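Local coordinates for protein condensin complex subunit 3 (PDB 5OQR) that serves as a regulatory subunit of the condensin complex, which is required to convert interphase chromatin into condensed, mitotic-like chromosomes, at residues P607-P615 against I675-T683; L708-P719 against R750-H761. One frame throughout, in Å; residues are numbered along the deposited sequence.

Interaction 1. Residues P607-P615 against I675-T683; sequences PLIIQYFEP and IAQQMLDWT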
loop_
_atom_site.group_PDB
_atom_site.type_symbol
_atom_site.label_atom_id
_atom_site.label_comp_id
_atom_site.label_asym_id
_atom_site.label_seq_id
_atom_site.Cartn_x
_atom_site.Cartn_y
_atom_site.Cartn_z
ATOM N N PRO A 607 16.016 19.417 -4.967
ATOM C CA PRO A 607 14.928 19.844 -4.072
ATOM C C PRO A 607 13.873 18.776 -3.834
ATOM O O PRO A 607 13.303 18.714 -2.737
ATOM C CB PRO A 607 14.343 21.057 -4.804
ATOM C CG PRO A 607 15.469 21.587 -5.589
ATOM C CD PRO A 607 16.275 20.416 -6.020
ATOM N N LEU A 608 13.585 17.935 -4.828
ATOM C CA LEU A 608 12.603 16.873 -4.634
ATOM C C LEU A 608 13.077 15.876 -3.587
ATOM O O LEU A 608 12.336 15.529 -2.660
ATOM C CB LEU A 608 12.330 16.153 -5.957
ATOM C CG LEU A 608 11.061 16.473 -6.746
ATOM C CD1 LEU A 608 10.925 15.463 -7.870
ATOM C CD2 LEU A 608 9.812 16.457 -5.884
ATOM N N ILE A 609 14.310 15.389 -3.731
ATOM C CA ILE A 609 14.827 14.385 -2.809
ATOM C C ILE A 609 14.888 14.943 -1.394
ATOM O O ILE A 609 14.567 14.248 -0.424
ATOM C CB ILE A 609 16.203 13.887 -3.292
ATOM C CG1 ILE A 609 16.032 13.101 -4.595
ATOM C CG2 ILE A 609 16.885 13.024 -2.224
ATOM C CD1 ILE A 609 17.322 12.636 -5.225
ATOM N N ILE A 610 15.295 16.204 -1.253
ATOM C CA ILE A 610 15.389 16.805 0.075
ATOM C C ILE A 610 14.016 16.844 0.733
ATOM O O ILE A 610 13.827 16.343 1.848
ATOM C CB ILE A 610 16.016 18.208 -0.010
ATOM C CG1 ILE A 610 17.482 18.098 -0.432
ATOM C CG2 ILE A 610 15.895 18.938 1.331
ATOM C CD1 ILE A 610 18.198 19.424 -0.580
ATOM N N GLN A 611 13.039 17.446 0.053
ATOM C CA GLN A 611 11.695 17.538 0.611
ATOM C C GLN A 611 11.125 16.157 0.903
ATOM O O GLN A 611 10.493 15.944 1.943
ATOM C CB GLN A 611 10.785 18.295 -0.353
ATOM C CG GLN A 611 9.600 18.957 0.312
ATOM C CD GLN A 611 9.984 20.227 1.034
ATOM O OE1 GLN A 611 10.638 21.101 0.467
ATOM N NE2 GLN A 611 9.588 20.334 2.294
ATOM N N TYR A 612 11.341 15.206 -0.006
ATOM C CA TYR A 612 10.808 13.860 0.176
ATOM C C TYR A 612 11.295 13.235 1.477
ATOM O O TYR A 612 10.546 12.515 2.147
ATOM C CB TYR A 612 11.196 12.992 -1.020
ATOM C CG TYR A 612 10.835 11.534 -0.878
ATOM C CD1 TYR A 612 9.510 11.125 -0.852
ATOM C CD2 TYR A 612 11.820 10.562 -0.788
ATOM C CE1 TYR A 612 9.175 9.791 -0.727
ATOM C CE2 TYR A 612 11.497 9.227 -0.665
ATOM C CZ TYR A 612 10.173 8.846 -0.637
ATOM O OH TYR A 612 9.846 7.517 -0.515
ATOM N N PHE A 613 12.544 13.496 1.853
ATOM C CA PHE A 613 13.117 12.948 3.075
ATOM C C PHE A 613 13.125 13.943 4.226
ATOM O O PHE A 613 13.571 13.593 5.323
ATOM C CB PHE A 613 14.550 12.467 2.818
ATOM C CG PHE A 613 14.638 11.216 1.988
ATOM C CD1 PHE A 613 14.109 10.025 2.448
ATOM C CD2 PHE A 613 15.267 11.230 0.757
ATOM C CE1 PHE A 613 14.193 8.875 1.690
ATOM C CE2 PHE A 613 15.357 10.083 -0.004
ATOM C CZ PHE A 613 14.819 8.903 0.465
ATOM N N GLU A 614 12.645 15.162 4.013
ATOM C CA GLU A 614 12.754 16.185 5.040
ATOM C C GLU A 614 11.808 15.878 6.201
ATOM O O GLU A 614 10.683 15.423 5.980
ATOM C CB GLU A 614 12.436 17.562 4.459
ATOM C CG GLU A 614 12.614 18.695 5.452
ATOM C CD GLU A 614 12.719 20.045 4.784
ATOM O OE1 GLU A 614 13.228 20.983 5.433
ATOM O OE2 GLU A 614 12.306 20.166 3.611
ATOM N N PRO A 615 12.232 16.115 7.447
ATOM C CA PRO A 615 11.333 15.831 8.579
ATOM C C PRO A 615 10.095 16.709 8.616
ATOM O O PRO A 615 9.032 16.230 9.029
ATOM C CB PRO A 615 12.228 16.066 9.805
ATOM C CG PRO A 615 13.354 16.905 9.310
ATOM C CD PRO A 615 13.587 16.460 7.910
ATOM N N ILE A 675 18.187 6.604 4.387
ATOM C CA ILE A 675 18.071 7.517 3.255
ATOM C C ILE A 675 19.160 7.226 2.231
ATOM O O ILE A 675 18.886 7.045 1.039
ATOM C CB ILE A 675 18.126 8.980 3.733
ATOM C CG1 ILE A 675 16.956 9.282 4.672
ATOM C CG2 ILE A 675 18.107 9.924 2.540
ATOM C CD1 ILE A 675 16.971 10.684 5.259
ATOM N N ALA A 676 20.416 7.181 2.682
ATOM C CA ALA A 676 21.529 6.966 1.766
ATOM C C ALA A 676 21.382 5.654 1.011
ATOM O O ALA A 676 21.637 5.590 -0.197
ATOM C CB ALA A 676 22.850 6.993 2.533
ATOM N N GLN A 677 20.974 4.590 1.703
ATOM C CA GLN A 677 20.789 3.312 1.029
ATOM C C GLN A 677 19.674 3.385 -0.004
ATOM O O GLN A 677 19.749 2.726 -1.046
ATOM C CB GLN A 677 20.503 2.217 2.057
ATOM C CG GLN A 677 20.442 0.818 1.472
ATOM C CD GLN A 677 21.695 0.458 0.698
ATOM O OE1 GLN A 677 22.779 0.338 1.268
ATOM N NE2 GLN A 677 21.553 0.295 -0.612
ATOM N N GLN A 678 18.633 4.177 0.263
ATOM C CA GLN A 678 17.591 4.393 -0.735
ATOM C C GLN A 678 18.165 5.045 -1.984
ATOM O O GLN A 678 17.998 4.537 -3.098
ATOM C CB GLN A 678 16.474 5.254 -0.146
ATOM C CG GLN A 678 15.327 4.466 0.459
ATOM C CD GLN A 678 14.270 4.102 -0.564
ATOM O OE1 GLN A 678 14.522 3.328 -1.487
ATOM N NE2 GLN A 678 13.077 4.668 -0.408
ATOM N N MET A 679 18.850 6.178 -1.816
ATOM C CA MET A 679 19.468 6.843 -2.957
ATOM C C MET A 679 20.434 5.920 -3.686
ATOM O O MET A 679 20.578 6.015 -4.909
ATOM C CB MET A 679 20.202 8.100 -2.500
ATOM C CG MET A 679 19.374 9.096 -1.713
ATOM S SD MET A 679 20.192 10.703 -1.702
ATOM C CE MET A 679 19.424 11.498 -0.304
ATOM N N LEU A 680 21.114 5.032 -2.958
ATOM C CA LEU A 680 22.045 4.110 -3.600
ATOM C C LEU A 680 21.309 3.068 -4.430
ATOM O O LEU A 680 21.773 2.687 -5.510
ATOM C CB LEU A 680 22.922 3.432 -2.547
ATOM C CG LEU A 680 24.058 4.278 -1.973
ATOM C CD1 LEU A 680 24.682 3.580 -0.782
ATOM C CD2 LEU A 680 25.111 4.558 -3.034
ATOM N N ASP A 681 20.165 2.589 -3.942
ATOM C CA ASP A 681 19.367 1.658 -4.730
ATOM C C ASP A 681 18.858 2.318 -6.004
ATOM O O ASP A 681 18.867 1.704 -7.077
ATOM C CB ASP A 681 18.203 1.134 -3.893
ATOM C CG ASP A 681 18.664 0.323 -2.702
ATOM O OD1 ASP A 681 17.839 -0.412 -2.120
ATOM O OD2 ASP A 681 19.859 0.416 -2.353
ATOM N N TRP A 682 18.418 3.574 -5.907
ATOM C CA TRP A 682 17.946 4.291 -7.087
ATOM C C TRP A 682 19.019 4.383 -8.159
ATOM O O TRP A 682 18.703 4.387 -9.354
ATOM C CB TRP A 682 17.488 5.696 -6.698
ATOM C CG TRP A 682 16.270 5.731 -5.831
ATOM C CD1 TRP A 682 15.359 4.736 -5.655
ATOM C CD2 TRP A 682 15.832 6.825 -5.018
ATOM N NE1 TRP A 682 14.380 5.140 -4.784
ATOM C CE2 TRP A 682 14.648 6.420 -4.378
ATOM C CE3 TRP A 682 16.327 8.107 -4.770
ATOM C CZ2 TRP A 682 13.952 7.251 -3.506
ATOM C CZ3 TRP A 682 15.635 8.928 -3.908
ATOM C CH2 TRP A 682 14.462 8.499 -3.284
ATOM N N THR A 683 20.284 4.468 -7.760
ATOM C CA THR A 683 21.384 4.640 -8.697
ATOM C C THR A 683 22.036 3.323 -9.099
ATOM O O THR A 683 22.964 3.333 -9.910
ATOM C CB THR A 683 22.427 5.579 -8.087
ATOM O OG1 THR A 683 22.715 5.169 -6.748
ATOM C CG2 THR A 683 21.911 6.993 -8.041
#
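Phe613 reaches from helix 601-613 into a hole on helix 669-682 formed by Ile675, Gln678, Met679 and Trp682, a knobs-into-holes contact within the all-helical C-terminal part of this HEAT-repeat protein. The two short helical segments run at 140° to each other with their axes 12.2 Å apart, so large side chains have to span the distance. Ile675 lies over one face of the phenyl ring, its CG2 sitting 3.6 Å from the Phe613 ring centroid and almost straight over its centre, a CH-pi contact; CD2 of Tyr612, from the same helix, covers the opposite face. The Trp682 side chain points back against that of Phe613: its six-membered ring is inclined by 28° to the Phe613 plane, but the centroids are 5.9 Å apart, and the two rings are displaced, with little face-to-face cover. Phe631 of helix 621-635 stacks on the Trp682 ring. Without the phenyl group, as with an alanine here, the hole between Ile675 and Trp682 is likely to be left unfilled and the Ile675 methyl without its aromatic face. One turn earlier, with Ile609 CG2 anti to the backbone N (the CG1 branch has chi1 -68°), that methyl is turned to the tip of the extended Met679 chain, where Ile609 CG2 and Met679 CE are 3.5 Å apart.

Interaction 2. Residues L708-P719 against R750-H761; sequences LHLANMIFESLP and RTKRKLETYESH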
loop_
_atom_site.group_PDB
_atom_site.type_symbol
_atom_site.label_atom_id
_atom_site.label_comp_id
_atom_site.label_asym_id
_atom_site.label_seq_id
_atom_site.Cartn_x
_atom_site.Cartn_y
_atom_site.Cartn_z
ATOM N N LEU A 708 30.343 3.969 -10.015
ATOM C CA LEU A 708 31.723 4.422 -10.116
ATOM C C LEU A 708 31.784 5.918 -10.387
ATOM O O LEU A 708 32.715 6.593 -9.934
ATOM C CB LEU A 708 32.459 3.647 -11.207
ATOM C CG LEU A 708 33.986 3.701 -11.127
ATOM C CD1 LEU A 708 34.496 3.035 -9.856
ATOM C CD2 LEU A 708 34.602 3.046 -12.347
ATOM N N HIS A 709 30.805 6.451 -11.119
ATOM C CA HIS A 709 30.690 7.897 -11.257
ATOM C C HIS A 709 30.364 8.545 -9.920
ATOM O O HIS A 709 30.851 9.638 -9.616
ATOM C CB HIS A 709 29.621 8.239 -12.296
ATOM C CG HIS A 709 29.249 9.688 -12.323
ATOM N ND1 HIS A 709 27.984 10.138 -12.012
ATOM C CD2 HIS A 709 29.979 10.791 -12.610
ATOM C CE1 HIS A 709 27.948 11.454 -12.112
ATOM N NE2 HIS A 709 29.147 11.875 -12.473
ATOM N N LEU A 710 29.547 7.880 -9.101
ATOM C CA LEU A 710 29.207 8.423 -7.792
ATOM C C LEU A 710 30.420 8.436 -6.871
ATOM O O LEU A 710 30.575 9.346 -6.050
ATOM C CB LEU A 710 28.068 7.612 -7.174
ATOM C CG LEU A 710 27.565 8.089 -5.811
ATOM C CD1 LEU A 710 27.020 9.502 -5.898
ATOM C CD2 LEU A 710 26.513 7.140 -5.278
ATOM N N ALA A 711 31.286 7.429 -6.984
ATOM C CA ALA A 711 32.534 7.437 -6.230
ATOM C C ALA A 711 33.341 8.692 -6.536
ATOM O O ALA A 711 33.822 9.374 -5.625
ATOM C CB ALA A 711 33.342 6.183 -6.553
ATOM N N ASN A 712 33.490 9.019 -7.820
ATOM C CA ASN A 712 34.189 10.242 -8.196
ATOM C C ASN A 712 33.520 11.469 -7.589
ATOM O O ASN A 712 34.203 12.395 -7.136
ATOM C CB ASN A 712 34.248 10.362 -9.719
ATOM C CG ASN A 712 34.940 9.186 -10.367
ATOM O OD1 ASN A 712 35.784 8.531 -9.756
ATOM N ND2 ASN A 712 34.585 8.907 -11.614
ATOM N N MET A 713 32.184 11.499 -7.573
ATOM C CA MET A 713 31.475 12.614 -6.952
ATOM C C MET A 713 31.833 12.728 -5.477
ATOM O O MET A 713 32.104 13.823 -4.971
ATOM C CB MET A 713 29.963 12.438 -7.115
ATOM C CG MET A 713 29.476 12.386 -8.553
ATOM S SD MET A 713 29.925 13.838 -9.514
ATOM C CE MET A 713 29.062 15.121 -8.615
ATOM N N ILE A 714 31.827 11.601 -4.768
ATOM C CA ILE A 714 32.136 11.611 -3.341
ATOM C C ILE A 714 33.540 12.159 -3.105
ATOM O O ILE A 714 33.745 13.044 -2.267
ATOM C CB ILE A 714 31.966 10.198 -2.754
ATOM C CG1 ILE A 714 30.496 9.779 -2.838
ATOM C CG2 ILE A 714 32.455 10.147 -1.309
ATOM C CD1 ILE A 714 30.232 8.332 -2.498
ATOM N N PHE A 715 34.528 11.650 -3.845
ATOM C CA PHE A 715 35.899 12.117 -3.659
ATOM C C PHE A 715 35.996 13.627 -3.820
ATOM O O PHE A 715 36.735 14.292 -3.086
ATOM C CB PHE A 715 36.835 11.418 -4.646
ATOM C CG PHE A 715 37.055 9.965 -4.347
ATOM C CD1 PHE A 715 37.409 9.550 -3.077
ATOM C CD2 PHE A 715 36.899 9.012 -5.336
ATOM C CE1 PHE A 715 37.605 8.220 -2.800
ATOM C CE2 PHE A 715 37.093 7.678 -5.063
ATOM C CZ PHE A 715 37.447 7.281 -3.793
ATOM N N GLU A 716 35.254 14.189 -4.773
ATOM C CA GLU A 716 35.312 15.622 -5.025
ATOM C C GLU A 716 34.540 16.442 -4.000
ATOM O O GLU A 716 34.754 17.654 -3.916
ATOM C CB GLU A 716 34.779 15.921 -6.426
ATOM C CG GLU A 716 35.736 15.542 -7.539
ATOM C CD GLU A 716 35.085 15.576 -8.905
ATOM O OE1 GLU A 716 33.853 15.759 -8.975
ATOM O OE2 GLU A 716 35.807 15.421 -9.911
ATOM N N SER A 717 33.659 15.816 -3.218
ATOM C CA SER A 717 32.854 16.529 -2.237
ATOM C C SER A 717 33.350 16.353 -0.809
ATOM O O SER A 717 32.938 17.119 0.068
ATOM C CB SER A 717 31.394 16.068 -2.319
ATOM O OG SER A 717 31.205 14.861 -1.606
ATOM N N LEU A 718 34.213 15.371 -0.551
ATOM C CA LEU A 718 34.724 15.179 0.802
ATOM C C LEU A 718 35.391 16.426 1.365
ATOM O O LEU A 718 35.218 16.695 2.566
ATOM C CB LEU A 718 35.697 13.995 0.825
ATOM C CG LEU A 718 35.092 12.608 0.604
ATOM C CD1 LEU A 718 36.194 11.585 0.400
ATOM C CD2 LEU A 718 34.198 12.209 1.762
ATOM N N PRO A 719 36.154 17.209 0.595
ATOM C CA PRO A 719 36.734 18.433 1.169
ATOM C C PRO A 719 35.695 19.388 1.734
ATOM O O PRO A 719 35.905 19.959 2.810
ATOM C CB PRO A 719 37.486 19.048 -0.020
ATOM C CG PRO A 719 37.779 17.905 -0.912
ATOM C CD PRO A 719 36.623 16.970 -0.779
ATOM N N ARG A 750 40.550 6.209 -13.772
ATOM C CA ARG A 750 40.065 7.566 -13.560
ATOM C C ARG A 750 39.604 7.769 -12.123
ATOM O O ARG A 750 39.840 8.828 -11.534
ATOM C CB ARG A 750 38.928 7.879 -14.532
ATOM C CG ARG A 750 38.875 9.337 -14.949
ATOM C CD ARG A 750 37.455 9.869 -15.016
ATOM N NE ARG A 750 37.440 11.322 -15.169
ATOM C CZ ARG A 750 36.377 12.092 -14.960
ATOM N NH1 ARG A 750 35.224 11.557 -14.582
ATOM N NH2 ARG A 750 36.469 13.404 -15.124
ATOM N N THR A 751 38.948 6.764 -11.539
ATOM C CA THR A 751 38.477 6.898 -10.165
ATOM C C THR A 751 39.641 6.885 -9.184
ATOM O O THR A 751 39.608 7.587 -8.168
ATOM C CB THR A 751 37.476 5.787 -9.837
ATOM O OG1 THR A 751 36.308 5.946 -10.647
ATOM C CG2 THR A 751 37.062 5.831 -8.371
ATOM N N LYS A 752 40.676 6.091 -9.466
ATOM C CA LYS A 752 41.853 6.098 -8.606
ATOM C C LYS A 752 42.524 7.465 -8.614
ATOM O O LYS A 752 42.990 7.942 -7.574
ATOM C CB LYS A 752 42.833 5.010 -9.042
ATOM C CG LYS A 752 44.045 4.888 -8.136
ATOM C CD LYS A 752 44.731 3.542 -8.290
ATOM C CE LYS A 752 45.939 3.431 -7.373
ATOM N NZ LYS A 752 46.974 4.457 -7.685
ATOM N N ARG A 753 42.581 8.114 -9.778
ATOM C CA ARG A 753 43.054 9.493 -9.832
ATOM C C ARG A 753 42.240 10.384 -8.906
ATOM O O ARG A 753 42.795 11.243 -8.210
ATOM C CB ARG A 753 42.989 10.012 -11.268
ATOM C CG ARG A 753 44.321 10.015 -11.994
ATOM C CD ARG A 753 44.158 9.585 -13.440
ATOM N NE ARG A 753 43.106 10.334 -14.123
ATOM C CZ ARG A 753 42.510 9.940 -15.244
ATOM N NH1 ARG A 753 42.854 8.794 -15.818
ATOM N NH2 ARG A 753 41.562 10.689 -15.789
ATOM N N LYS A 754 40.920 10.195 -8.883
ATOM C CA LYS A 754 40.078 10.938 -7.952
ATOM C C LYS A 754 40.431 10.593 -6.511
ATOM O O LYS A 754 40.552 11.478 -5.659
ATOM C CB LYS A 754 38.603 10.641 -8.229
ATOM C CG LYS A 754 37.835 11.791 -8.841
ATOM C CD LYS A 754 38.073 11.900 -10.331
ATOM C CE LYS A 754 37.363 13.113 -10.902
ATOM N NZ LYS A 754 37.789 13.412 -12.294
ATOM N N LEU A 755 40.588 9.301 -6.222
ATOM C CA LEU A 755 41.036 8.866 -4.904
ATOM C C LEU A 755 42.313 9.593 -4.497
ATOM O O LEU A 755 42.410 10.132 -3.389
ATOM C CB LEU A 755 41.246 7.347 -4.918
ATOM C CG LEU A 755 41.671 6.575 -3.659
ATOM C CD1 LEU A 755 43.146 6.771 -3.312
ATOM C CD2 LEU A 755 40.796 6.924 -2.475
ATOM N N GLU A 756 43.303 9.625 -5.391
ATOM C CA GLU A 756 44.591 10.223 -5.054
ATOM C C GLU A 756 44.469 11.724 -4.834
ATOM O O GLU A 756 45.079 12.270 -3.908
ATOM C CB GLU A 756 45.605 9.927 -6.156
ATOM C CG GLU A 756 45.956 8.456 -6.284
ATOM C CD GLU A 756 46.810 8.163 -7.505
ATOM O OE1 GLU A 756 47.207 6.992 -7.686
ATOM O OE2 GLU A 756 47.081 9.101 -8.283
ATOM N N THR A 757 43.700 12.411 -5.678
ATOM C CA THR A 757 43.508 13.846 -5.495
ATOM C C THR A 757 42.963 14.153 -4.107
ATOM O O THR A 757 43.377 15.129 -3.471
ATOM C CB THR A 757 42.571 14.392 -6.570
ATOM O OG1 THR A 757 43.161 14.203 -7.861
ATOM C CG2 THR A 757 42.296 15.882 -6.355
ATOM N N TYR A 758 42.027 13.337 -3.621
ATOM C CA TYR A 758 41.496 13.558 -2.282
ATOM C C TYR A 758 42.540 13.245 -1.219
ATOM O O TYR A 758 42.654 13.966 -0.222
ATOM C CB TYR A 758 40.243 12.711 -2.059
ATOM C CG TYR A 758 39.896 12.576 -0.598
ATOM C CD1 TYR A 758 40.164 11.404 0.090
ATOM C CD2 TYR A 758 39.328 13.630 0.100
ATOM C CE1 TYR A 758 39.861 11.280 1.428
ATOM C CE2 TYR A 758 39.022 13.516 1.439
ATOM C CZ TYR A 758 39.293 12.338 2.099
ATOM O OH TYR A 758 38.992 12.218 3.434
ATOM N N GLU A 759 43.304 12.168 -1.410
ATOM C CA GLU A 759 44.343 11.821 -0.448
ATOM C C GLU A 759 45.387 12.923 -0.329
ATOM O O GLU A 759 45.937 13.140 0.755
ATOM C CB GLU A 759 45.007 10.505 -0.852
ATOM C CG GLU A 759 44.079 9.305 -0.821
ATOM C CD GLU A 759 43.843 8.784 0.583
ATOM O OE1 GLU A 759 43.506 7.590 0.730
ATOM O OE2 GLU A 759 43.999 9.568 1.543
ATOM N N SER A 760 45.664 13.635 -1.423
ATOM C CA SER A 760 46.667 14.693 -1.387
ATOM C C SER A 760 46.270 15.835 -0.462
ATOM O O SER A 760 47.126 16.649 -0.102
ATOM C CB SER A 760 46.915 15.232 -2.798
ATOM O OG SER A 760 45.814 15.996 -3.258
ATOM N N HIS A 761 44.995 15.922 -0.074
ATOM C CA HIS A 761 44.593 16.934 0.896
ATOM C C HIS A 761 45.230 16.686 2.256
ATOM O O HIS A 761 45.433 17.632 3.024
ATOM C CB HIS A 761 43.070 16.967 1.032
ATOM C CG HIS A 761 42.397 17.900 0.076
ATOM N ND1 HIS A 761 42.175 17.584 -1.247
ATOM C CD2 HIS A 761 41.896 19.146 0.254
ATOM C CE1 HIS A 761 41.567 18.594 -1.842
ATOM N NE2 HIS A 761 41.386 19.554 -0.955
#
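Leu708 lays its branched end beside the Thr751 hydroxyl. One turn on, Asn712 accepts the hydrogen bond that joins the segments: Thr751 OG1 donates to Asn712 OD1 over 2.8 Å, at a C=O...donor angle of 118° and somewhat out of the carbonyl plane. The same Thr751 rotamer, with the hydroxyl beside the backbone N and CG2 anti to it (chi1 -65°), turns the methyl to the in-plane edge of the Phe715 ring. Phe715 is a knob among Thr751, Lys754, Leu755 and Tyr758, and Leu755 CA stands almost exactly over the ring centre, 3.9 Å from the Phe715 centroid. The segment axes here are inclined by only 14° and lie 8.9 Å apart, a close parallel packing that joins helix 706-717 of the ninth HEAT repeat to helix 745-759. Glu716, at the exposed margin, makes a long salt bridge, its OE2 3.7 Å from Lys754 NZ. Leu718 then sets CD1 over the centre of the Tyr758 ring, 3.5 Å from the centroid, while Ile731 of helix 725-736 also touches both side chains. Pro719 ends the series with CG over one face of the His761 ring, 4.2 Å from its centroid.

How the interactions relate
Interaction 1 closes before interaction 2 opens along the chain, and their centres are about 22 Å apart. Helices 669-682 and 706-717 follow one another in sequence and touch directly, Leu680 CD2 packing 3.7 Å from Leu710 CD2; both leucines sit on these helices away from the two interfaces described. Helices 639-661 and 725-736 pack on segments of both interactions; Phe649, for example, touches Met679 in 675-683 and Leu710 in 708-719. The helix directions differ: the first pair is nearer antiparallel, the second nearly parallel. Interaction 1 lies about 20 Å from the chain's centre and interaction 2 about 40 Å, centre to centre, placing the latter farther out.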